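Local coordinates for glutathione reductase (Bartonella henselae, PDB 3O0H), which probably catalyses the NADPH-dependent reduction of glutathione disulfide to glutathione, using a bound FAD, as other glutathione reductases do, at residues Ser24-Leu29 with Arg152-Lys157; Lys189-Ile194 with Asn208-Leu213; Ser193-Gly198 with Ile275-Val280. All coordinates share one frame; numbering follows the deposited sequence.

Contact 1: Ser24-Leu29 with Arg152-Lys157; sequences SFDFDL and RISAEK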
loop_
_atom_site.group_PDB
_atom_site.type_symbol
_atom_site.label_atom_id
_atom_site.label_comp_id
_atom_site.label_asym_id
_atom_site.label_seq_id
_atom_site.Cartn_x
_atom_site.Cartn_y
_atom_site.Cartn_z
ATOM N N SER B 24 40.104 -20.020 29.478
ATOM C CA SER B 24 39.692 -18.728 28.859
ATOM C C SER B 24 39.668 -18.712 27.305
ATOM O O SER B 24 40.645 -19.076 26.620
ATOM C CB SER B 24 40.610 -17.617 29.325
ATOM O OG SER B 24 40.001 -16.363 29.035
ATOM N N PHE B 25 38.574 -18.190 26.764
ATOM C CA PHE B 25 38.340 -18.197 25.324
ATOM C C PHE B 25 38.706 -16.886 24.686
ATOM O O PHE B 25 38.659 -15.826 25.333
ATOM C CB PHE B 25 36.867 -18.517 25.074
ATOM C CG PHE B 25 36.457 -19.868 25.570
ATOM C CD1 PHE B 25 36.951 -21.006 24.978
ATOM C CD2 PHE B 25 35.614 -19.997 26.670
ATOM C CE1 PHE B 25 36.604 -22.269 25.443
ATOM C CE2 PHE B 25 35.251 -21.259 27.128
ATOM C CZ PHE B 25 35.736 -22.388 26.509
ATOM N N ASP B 26 39.061 -16.930 23.395
ATOM C CA ASP B 26 39.418 -15.703 22.712
ATOM C C ASP B 26 38.217 -14.757 22.639
ATOM O O ASP B 26 38.389 -13.562 22.737
ATOM C CB ASP B 26 39.931 -15.948 21.276
ATOM C CG ASP B 26 41.207 -16.761 21.222
ATOM O OD1 ASP B 26 42.094 -16.561 22.076
ATOM O OD2 ASP B 26 41.281 -17.624 20.327
ATOM N N PHE B 27 37.010 -15.286 22.492
ATOM C CA PHE B 27 35.791 -14.461 22.402
ATOM C C PHE B 27 34.658 -15.074 23.214
ATOM O O PHE B 27 34.616 -16.281 23.395
ATOM C CB PHE B 27 35.317 -14.297 20.944
ATOM C CG PHE B 27 36.253 -13.573 20.099
ATOM C CD1 PHE B 27 36.203 -12.187 20.008
ATOM C CD2 PHE B 27 37.229 -14.265 19.380
ATOM C CE1 PHE B 27 37.114 -11.486 19.189
ATOM C CE2 PHE B 27 38.176 -13.558 18.597
ATOM C CZ PHE B 27 38.117 -12.190 18.502
ATOM N N ASP B 28 33.730 -14.226 23.669
ATOM C CA ASP B 28 32.519 -14.696 24.366
ATOM C C ASP B 28 31.568 -15.381 23.370
ATOM O O ASP B 28 30.883 -16.372 23.700
ATOM C CB ASP B 28 31.767 -13.547 25.048
ATOM C CG ASP B 28 32.575 -12.859 26.141
ATOM O OD1 ASP B 28 33.236 -13.559 26.926
ATOM O OD2 ASP B 28 32.527 -11.609 26.180
ATOM N N LEU B 29 31.568 -14.850 22.147
ATOM C CA LEU B 29 30.714 -15.307 21.076
ATOM C C LEU B 29 31.421 -15.149 19.745
ATOM O O LEU B 29 31.949 -14.055 19.417
ATOM C CB LEU B 29 29.434 -14.476 21.040
ATOM C CG LEU B 29 28.460 -14.783 19.903
ATOM C CD1 LEU B 29 27.876 -16.178 20.066
ATOM C CD2 LEU B 29 27.367 -13.719 19.903
ATOM N N ARG B 152 43.507 -20.368 14.304
ATOM C CA ARG B 152 42.485 -20.939 15.166
ATOM C C ARG B 152 42.036 -19.909 16.201
ATOM O O ARG B 152 42.854 -19.153 16.686
ATOM C CB ARG B 152 43.034 -22.212 15.790
ATOM C CG ARG B 152 43.086 -23.275 14.707
ATOM C CD ARG B 152 43.546 -24.591 15.182
ATOM N NE ARG B 152 43.528 -25.575 14.113
ATOM C CZ ARG B 152 43.651 -26.873 14.333
ATOM N NH1 ARG B 152 43.796 -27.314 15.569
ATOM N NH2 ARG B 152 43.625 -27.743 13.331
ATOM N N ILE B 153 40.732 -19.789 16.392
ATOM C CA ILE B 153 40.109 -18.831 17.292
ATOM C C ILE B 153 39.195 -19.637 18.189
ATOM O O ILE B 153 38.395 -20.413 17.698
ATOM C CB ILE B 153 39.204 -17.803 16.520
ATOM C CG1 ILE B 153 39.988 -17.041 15.428
ATOM C CG2 ILE B 153 38.506 -16.842 17.499
ATOM C CD1 ILE B 153 41.043 -16.197 15.960
ATOM N N SER B 154 39.255 -19.414 19.500
ATOM C CA SER B 154 38.344 -20.090 20.400
ATOM C C SER B 154 37.229 -19.182 20.884
ATOM O O SER B 154 37.386 -17.959 20.950
ATOM C CB SER B 154 39.078 -20.655 21.609
ATOM O OG SER B 154 39.528 -19.585 22.430
ATOM N N ALA B 155 36.130 -19.799 21.289
ATOM C CA ALA B 155 34.960 -19.054 21.733
ATOM C C ALA B 155 34.113 -19.841 22.701
ATOM O O ALA B 155 33.962 -21.064 22.582
ATOM C CB ALA B 155 34.099 -18.597 20.520
ATOM N N GLU B 156 33.543 -19.119 23.650
ATOM C CA GLU B 156 32.704 -19.739 24.637
ATOM C C GLU B 156 31.410 -20.201 24.042
ATOM O O GLU B 156 30.961 -21.282 24.372
ATOM C CB GLU B 156 32.391 -18.768 25.793
ATOM C CG GLU B 156 31.598 -19.414 26.919
ATOM C CD GLU B 156 31.533 -18.529 28.176
ATOM O OE1 GLU B 156 31.959 -17.332 28.142
ATOM O OE2 GLU B 156 31.062 -19.048 29.216
ATOM N N LYS B 157 30.788 -19.326 23.258
ATOM C CA LYS B 157 29.520 -19.560 22.597
ATOM C C LYS B 157 29.768 -19.415 21.113
ATOM O O LYS B 157 30.559 -18.582 20.696
ATOM C CB LYS B 157 28.457 -18.565 23.030
ATOM C CG LYS B 157 27.975 -18.722 24.463
ATOM C CD LYS B 157 26.968 -17.601 24.834
ATOM C CE LYS B 157 26.464 -17.685 26.265
ATOM N NZ LYS B 157 27.505 -17.814 27.277
HETATM O O HOH W 1 41.642 -20.426 23.898
HETATM O O HOH W 2 43.123 -19.402 20.027
HETATM O O HOH W 3 29.587 -16.124 26.150
#
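With OG set between its backbone N and carbonyl carbon (chi1 69°), Ser154 meets the amide of Asp26, whose own CG lies beside its backbone N (chi1 -63°) and carries the carboxylate back over Ser154. Two reciprocal bonds result: Asp26 N donates to Ser154 OG at 2.9 Å, and Ser154 N runs almost straight to Asp26 OD2 at 2.8 Å, meeting the anti side of the carboxylate from well out of its plane. One water donates to Asp26 OD2, and another joins Ser154 OG to Ser24 O. From there the two chains run parallel, Phe27 N bonding to Ser154 O, Glu156 N to Phe27 O at 3.0 Å, and Lys157 N to Asp28 O. The Phe25 ring lies across the second chain, with Glu156 CA over one face, 3.9 Å from the ring centroid in a CH-pi contact. On the sheet face of Phe27 and Ala155, Ile153 CG2 reaches the edge of the Phe27 ring, 3.4 Å from Phe27 CD2. Asp28 OD1 and Glu156 OE1, like charges, approach to 4.2 Å. Asp28 OD2 accepts the amide of Arg51, and a third water links Asp28 O and Lys157 NZ, with a weak bond to Glu156 OE1. Strand 27-32, central in the parallel sheet of the FAD domain, lies here between strand 52-55 and the chain passing from antiparallel strand 152-155 into parallel strand 158-160.

Contact 2: Lys189-Ile194 with Asn208-Leu213; sequences KLPKSI and NIFHGL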
loop_
_atom_site.group_PDB
_atom_site.type_symbol
_atom_site.label_atom_id
_atom_site.label_comp_id
_atom_site.label_asym_id
_atom_site.label_seq_id
_atom_site.Cartn_x
_atom_site.Cartn_y
_atom_site.Cartn_z
ATOM N N LYS B 189 25.878 -8.066 -20.327
ATOM C CA LYS B 189 24.866 -7.412 -21.166
ATOM C C LYS B 189 23.501 -7.988 -20.975
ATOM O O LYS B 189 23.347 -9.129 -20.612
ATOM C CB LYS B 189 25.258 -7.531 -22.656
ATOM N N LEU B 190 22.471 -7.211 -21.270
ATOM C CA LEU B 190 21.141 -7.781 -21.233
ATOM C C LEU B 190 21.065 -8.856 -22.317
ATOM O O LEU B 190 21.456 -8.609 -23.435
ATOM C CB LEU B 190 20.115 -6.687 -21.487
ATOM C CG LEU B 190 18.662 -7.032 -21.268
ATOM C CD1 LEU B 190 18.296 -7.291 -19.749
ATOM C CD2 LEU B 190 17.800 -5.965 -21.846
ATOM N N PRO B 191 20.567 -10.059 -21.984
ATOM C CA PRO B 191 20.393 -11.070 -23.006
ATOM C C PRO B 191 19.270 -10.741 -23.981
ATOM O O PRO B 191 18.308 -10.054 -23.603
ATOM C CB PRO B 191 20.036 -12.327 -22.200
ATOM C CG PRO B 191 19.624 -11.917 -20.929
ATOM C CD PRO B 191 20.209 -10.550 -20.651
ATOM N N LYS B 192 19.349 -11.289 -25.185
ATOM C CA LYS B 192 18.254 -11.225 -26.157
ATOM C C LYS B 192 17.117 -12.176 -25.792
ATOM O O LYS B 192 15.926 -11.875 -25.996
ATOM C CB LYS B 192 18.776 -11.544 -27.563
ATOM N N SER B 193 17.485 -13.313 -25.216
ATOM C CA SER B 193 16.541 -14.317 -24.747
ATOM C C SER B 193 17.079 -14.997 -23.479
ATOM O O SER B 193 18.285 -15.027 -23.264
ATOM C CB SER B 193 16.302 -15.372 -25.837
ATOM O OG SER B 193 17.519 -15.943 -26.262
ATOM N N ILE B 194 16.192 -15.527 -22.650
ATOM C CA ILE B 194 16.618 -16.233 -21.431
ATOM C C ILE B 194 15.655 -17.361 -21.121
ATOM O O ILE B 194 14.427 -17.202 -21.328
ATOM C CB ILE B 194 16.725 -15.295 -20.233
ATOM C CG1 ILE B 194 17.494 -15.929 -19.068
ATOM C CG2 ILE B 194 15.316 -14.785 -19.739
ATOM C CD1 ILE B 194 17.894 -14.896 -18.021
ATOM N N ASN B 208 9.637 -12.235 -14.834
ATOM C CA ASN B 208 8.945 -11.005 -15.059
ATOM C C ASN B 208 9.882 -9.811 -15.176
ATOM O O ASN B 208 9.592 -8.870 -15.940
ATOM C CB ASN B 208 7.858 -10.768 -14.000
ATOM C CG ASN B 208 6.675 -11.659 -14.189
ATOM O OD1 ASN B 208 5.984 -11.585 -15.239
ATOM N ND2 ASN B 208 6.432 -12.536 -13.216
ATOM N N ILE B 209 10.991 -9.850 -14.458
ATOM C CA ILE B 209 12.018 -8.808 -14.575
ATOM C C ILE B 209 12.571 -8.773 -16.005
ATOM O O ILE B 209 12.541 -7.737 -16.644
ATOM C CB ILE B 209 13.146 -8.993 -13.536
ATOM C CG1 ILE B 209 12.700 -8.504 -12.158
ATOM C CG2 ILE B 209 14.447 -8.233 -13.900
ATOM C CD1 ILE B 209 13.520 -9.127 -11.017
ATOM N N PHE B 210 13.039 -9.906 -16.510
ATOM C CA PHE B 210 13.678 -9.908 -17.821
ATOM C C PHE B 210 12.680 -9.585 -18.915
ATOM O O PHE B 210 12.950 -8.766 -19.776
ATOM C CB PHE B 210 14.436 -11.214 -18.044
ATOM C CG PHE B 210 15.731 -11.274 -17.270
ATOM C CD1 PHE B 210 16.773 -10.396 -17.579
ATOM C CD2 PHE B 210 15.907 -12.207 -16.261
ATOM C CE1 PHE B 210 17.960 -10.428 -16.887
ATOM C CE2 PHE B 210 17.072 -12.243 -15.544
ATOM C CZ PHE B 210 18.115 -11.335 -15.851
ATOM N N HIS B 211 11.490 -10.170 -18.849
ATOM C CA HIS B 211 10.446 -9.827 -19.826
ATOM C C HIS B 211 10.178 -8.320 -19.830
ATOM O O HIS B 211 10.124 -7.676 -20.904
ATOM C CB HIS B 211 9.155 -10.607 -19.527
ATOM C CG HIS B 211 8.045 -10.257 -20.458
ATOM N ND1 HIS B 211 7.931 -10.833 -21.706
ATOM C CD2 HIS B 211 7.076 -9.307 -20.379
ATOM C CE1 HIS B 211 6.923 -10.267 -22.350
ATOM N NE2 HIS B 211 6.394 -9.334 -21.573
ATOM N N GLY B 212 10.065 -7.712 -18.640
ATOM C CA GLY B 212 9.839 -6.262 -18.578
ATOM C C GLY B 212 10.961 -5.421 -19.216
ATOM O O GLY B 212 10.716 -4.333 -19.722
ATOM N N LEU B 213 12.180 -5.930 -19.185
ATOM C CA LEU B 213 13.323 -5.268 -19.788
ATOM C C LEU B 213 13.493 -5.586 -21.297
ATOM O O LEU B 213 14.443 -5.104 -21.935
ATOM C CB LEU B 213 14.589 -5.589 -19.028
ATOM C CG LEU B 213 14.612 -5.189 -17.535
ATOM C CD1 LEU B 213 15.796 -5.807 -16.847
ATOM C CD2 LEU B 213 14.561 -3.669 -17.391
#
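Ile194 lays its CD1 methyl over one face of the Phe210 ring, 4.0 Å from the centroid, a CH-pi contact displaced toward the CD2-CE2 rim, where Phe210 CE2 is 3.7 Å from the methyl. Both torsions of Ile194 are extended (chi1 -166°), which stretches CG1 and CD1 out from the strand toward the helix, while Ile194 CG2 meets Phe210 CB. The Phe210 ring leans from the helix with CG beside its backbone N (chi1 -75°), and the two side chains cross at about a right angle. This is the packing of a beta-alpha-beta unit: strand 193-197, helix 201-212 and strand 216-220 follow one another, and Gly198, Gly200 and Gly203 at the first turn fit the GxGxxG pattern of a Rossmann-type nucleotide-binding fold, probably the NADPH domain. Ahead of the strand, Leu190 has CG anti to its backbone N (chi1 -170°), which carries both methyls toward the helix. Its CD1 approaches the edge of the ring, 4.1 Å from Phe210 CD1 and near the ring plane. The same methyl lies 4.1 Å from Leu213 CD1, while Leu190 CD2 lies 3.5 Å from Leu213 O. Between Leu190 and Ile194, Pro191 CD comes obliquely to Phe210 CE1. No hydrogen bond crosses this apolar interface; Thr217 of strand 216-220 touches both Ile194 and Phe210, and Leu213 also packs on Trp93 of the second subunit.

Contact 3: Ser193-Gly198 with Ile275-Val280; sequences SIVIVG and ICADRV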
loop_
_atom_site.group_PDB
_atom_site.type_symbol
_atom_site.label_atom_id
_atom_site.label_comp_id
_atom_site.label_asym_id
_atom_site.label_seq_id
_atom_site.Cartn_x
_atom_site.Cartn_y
_atom_site.Cartn_z
ATOM N N SER B 193 17.485 -13.313 -25.216
ATOM C CA SER B 193 16.541 -14.317 -24.747
ATOM C C SER B 193 17.079 -14.997 -23.479
ATOM O O SER B 193 18.285 -15.027 -23.264
ATOM C CB SER B 193 16.302 -15.372 -25.837
ATOM O OG SER B 193 17.519 -15.943 -26.262
ATOM N N ILE B 194 16.192 -15.527 -22.650
ATOM C CA ILE B 194 16.618 -16.233 -21.431
ATOM C C ILE B 194 15.655 -17.361 -21.121
ATOM O O ILE B 194 14.427 -17.202 -21.328
ATOM C CB ILE B 194 16.725 -15.295 -20.233
ATOM C CG1 ILE B 194 17.494 -15.929 -19.068
ATOM C CG2 ILE B 194 15.316 -14.785 -19.739
ATOM C CD1 ILE B 194 17.894 -14.896 -18.021
ATOM N N VAL B 195 16.222 -18.487 -20.662
ATOM C CA VAL B 195 15.432 -19.595 -20.121
ATOM C C VAL B 195 15.624 -19.603 -18.596
ATOM O O VAL B 195 16.763 -19.538 -18.118
ATOM C CB VAL B 195 15.833 -20.952 -20.711
ATOM C CG1 VAL B 195 15.131 -22.091 -19.956
ATOM C CG2 VAL B 195 15.526 -21.021 -22.211
ATOM N N ILE B 196 14.518 -19.622 -17.854
ATOM C CA ILE B 196 14.546 -19.660 -16.356
ATOM C C ILE B 196 14.046 -21.045 -16.004
ATOM O O ILE B 196 12.914 -21.382 -16.380
ATOM C CB ILE B 196 13.561 -18.676 -15.706
ATOM C CG1 ILE B 196 13.675 -17.223 -16.213
ATOM C CG2 ILE B 196 13.628 -18.750 -14.121
ATOM C CD1 ILE B 196 14.998 -16.668 -16.111
ATOM N N VAL B 197 14.855 -21.834 -15.279
ATOM C CA VAL B 197 14.447 -23.160 -14.845
ATOM C C VAL B 197 13.965 -23.131 -13.385
ATOM O O VAL B 197 14.779 -23.052 -12.452
ATOM C CB VAL B 197 15.603 -24.191 -14.963
ATOM C CG1 VAL B 197 15.090 -25.621 -14.652
ATOM C CG2 VAL B 197 16.284 -24.087 -16.360
ATOM N N GLY B 198 12.650 -23.209 -13.200
ATOM C CA GLY B 198 12.056 -23.243 -11.866
ATOM C C GLY B 198 10.934 -22.234 -11.748
ATOM O O GLY B 198 11.083 -21.107 -12.151
ATOM N N ILE B 275 14.918 -25.643 -26.308
ATOM C CA ILE B 275 14.800 -24.174 -26.290
ATOM C C ILE B 275 16.197 -23.565 -26.330
ATOM O O ILE B 275 17.011 -23.864 -25.455
ATOM C CB ILE B 275 14.146 -23.647 -24.997
ATOM C CG1 ILE B 275 13.051 -24.598 -24.464
ATOM C CG2 ILE B 275 13.685 -22.185 -25.210
ATOM C CD1 ILE B 275 11.851 -24.627 -25.297
ATOM N N CYS B 276 16.471 -22.731 -27.338
ATOM C CA CYS B 276 17.778 -22.091 -27.485
ATOM C C CYS B 276 17.698 -20.643 -27.025
ATOM O O CYS B 276 16.901 -19.859 -27.547
ATOM C CB CYS B 276 18.343 -22.213 -28.922
ATOM S SG CYS B 276 20.177 -22.373 -28.890
ATOM N N ALA B 277 18.499 -20.303 -26.010
ATOM C CA ALA B 277 18.440 -18.990 -25.365
ATOM C C ALA B 277 19.825 -18.470 -25.148
ATOM O O ALA B 277 20.745 -19.251 -24.984
ATOM C CB ALA B 277 17.702 -19.097 -24.002
ATOM N N ASP B 278 19.982 -17.149 -25.116
ATOM C CA ASP B 278 21.280 -16.539 -24.858
ATOM C C ASP B 278 21.859 -16.907 -23.479
ATOM O O ASP B 278 23.054 -17.106 -23.338
ATOM C CB ASP B 278 21.189 -15.019 -24.961
ATOM C CG ASP B 278 21.226 -14.501 -26.392
ATOM O OD1 ASP B 278 21.381 -15.296 -27.392
ATOM O OD2 ASP B 278 21.161 -13.243 -26.504
ATOM N N ARG B 279 20.999 -16.987 -22.468
ATOM C CA ARG B 279 21.415 -17.367 -21.114
ATOM C C ARG B 279 20.366 -18.305 -20.537
ATOM O O ARG B 279 19.216 -18.286 -20.958
ATOM C CB ARG B 279 21.529 -16.147 -20.221
ATOM C CG ARG B 279 22.582 -15.135 -20.636
ATOM C CD ARG B 279 24.008 -15.676 -20.453
ATOM N NE ARG B 279 25.047 -14.711 -20.822
ATOM C CZ ARG B 279 25.832 -14.787 -21.907
ATOM N NH1 ARG B 279 25.696 -15.763 -22.802
ATOM N NH2 ARG B 279 26.752 -13.857 -22.126
ATOM N N VAL B 280 20.801 -19.124 -19.591
ATOM C CA VAL B 280 19.958 -20.062 -18.909
ATOM C C VAL B 280 20.185 -19.867 -17.400
ATOM O O VAL B 280 21.321 -19.935 -16.936
ATOM C CB VAL B 280 20.307 -21.485 -19.287
ATOM C CG1 VAL B 280 19.399 -22.457 -18.520
ATOM C CG2 VAL B 280 20.200 -21.684 -20.806
HETATM O O HOH W 4 18.837 -15.191 -28.351
#
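Strand pairing at the margin of a Rossmann-type sheet joins Ser193-Gly198 to Ile275-Val280, a segment that passes from the end of a small antiparallel sheet into the outermost strand of the parallel one. Ile194 and Val195 pair in parallel with Arg279 and Val280. The firm backbone bond is Val195 N to Arg279 O, 3.0 Å and nearly straight, whereas Arg279 N to Ser193 O is weak at 3.4 Å. At the corner at Asp278, between strands 274-277 and 279-282, Ser193 takes over with its side chain: OG, placed between the backbone N and carbonyl carbon (chi1 55°), accepts the amide of Asp278 at 3.0 Å. A water lies 2.6 Å from Ser193 OG and donates a weak bond to Asp278 OD1, and Asp278 OD2 receives the amide of Lys192, so the carboxylate is tied to the residue just ahead of strand 193-197. Arg279 folds back along its own segment, NH1 donating to Asp278 O from above the carbonyl plane. On the side of the sheet carrying Val195 and Val280, the contact is apolar. Val195 CG2, anti to its carbonyl carbon, projects toward the preceding strand 274-277 and presses on Ala277 CB at 3.4 Å, tighter than ordinary methyl packing, with Ile275 CG2 at 3.7 Å. Farther along, Val197 CG2 meets Val280 CG1 at 4.1 Å. Strand 193-197 is thus held between strand 216-220 and strand 279-282, while strand 274-277, paired with strand 264-269 and further linked to it by the Cys264-Cys276 disulfide, crosses above the Val195 side.

Contacts 2 and 3 belong together: their centres are about 10 Å apart, they share Ser193 and Ile194, and both rest on strand 193-197, one through helix 201-212 and the other through strand 279-282 of the same parallel sheet. They also touch where Pro191 packs on Arg279. Contact 1 lies about 48 Å from contact 2 and 47 Å from contact 3, centre to centre, where strand 27-32, central in another parallel sheet, meets the chain leaving antiparallel strand 152-155. It closes along the chain before either of the others opens. The three therefore sample two separate nucleotide-binding folds, the first serving FAD and the second probably NADPH, as in related disulfide reductases.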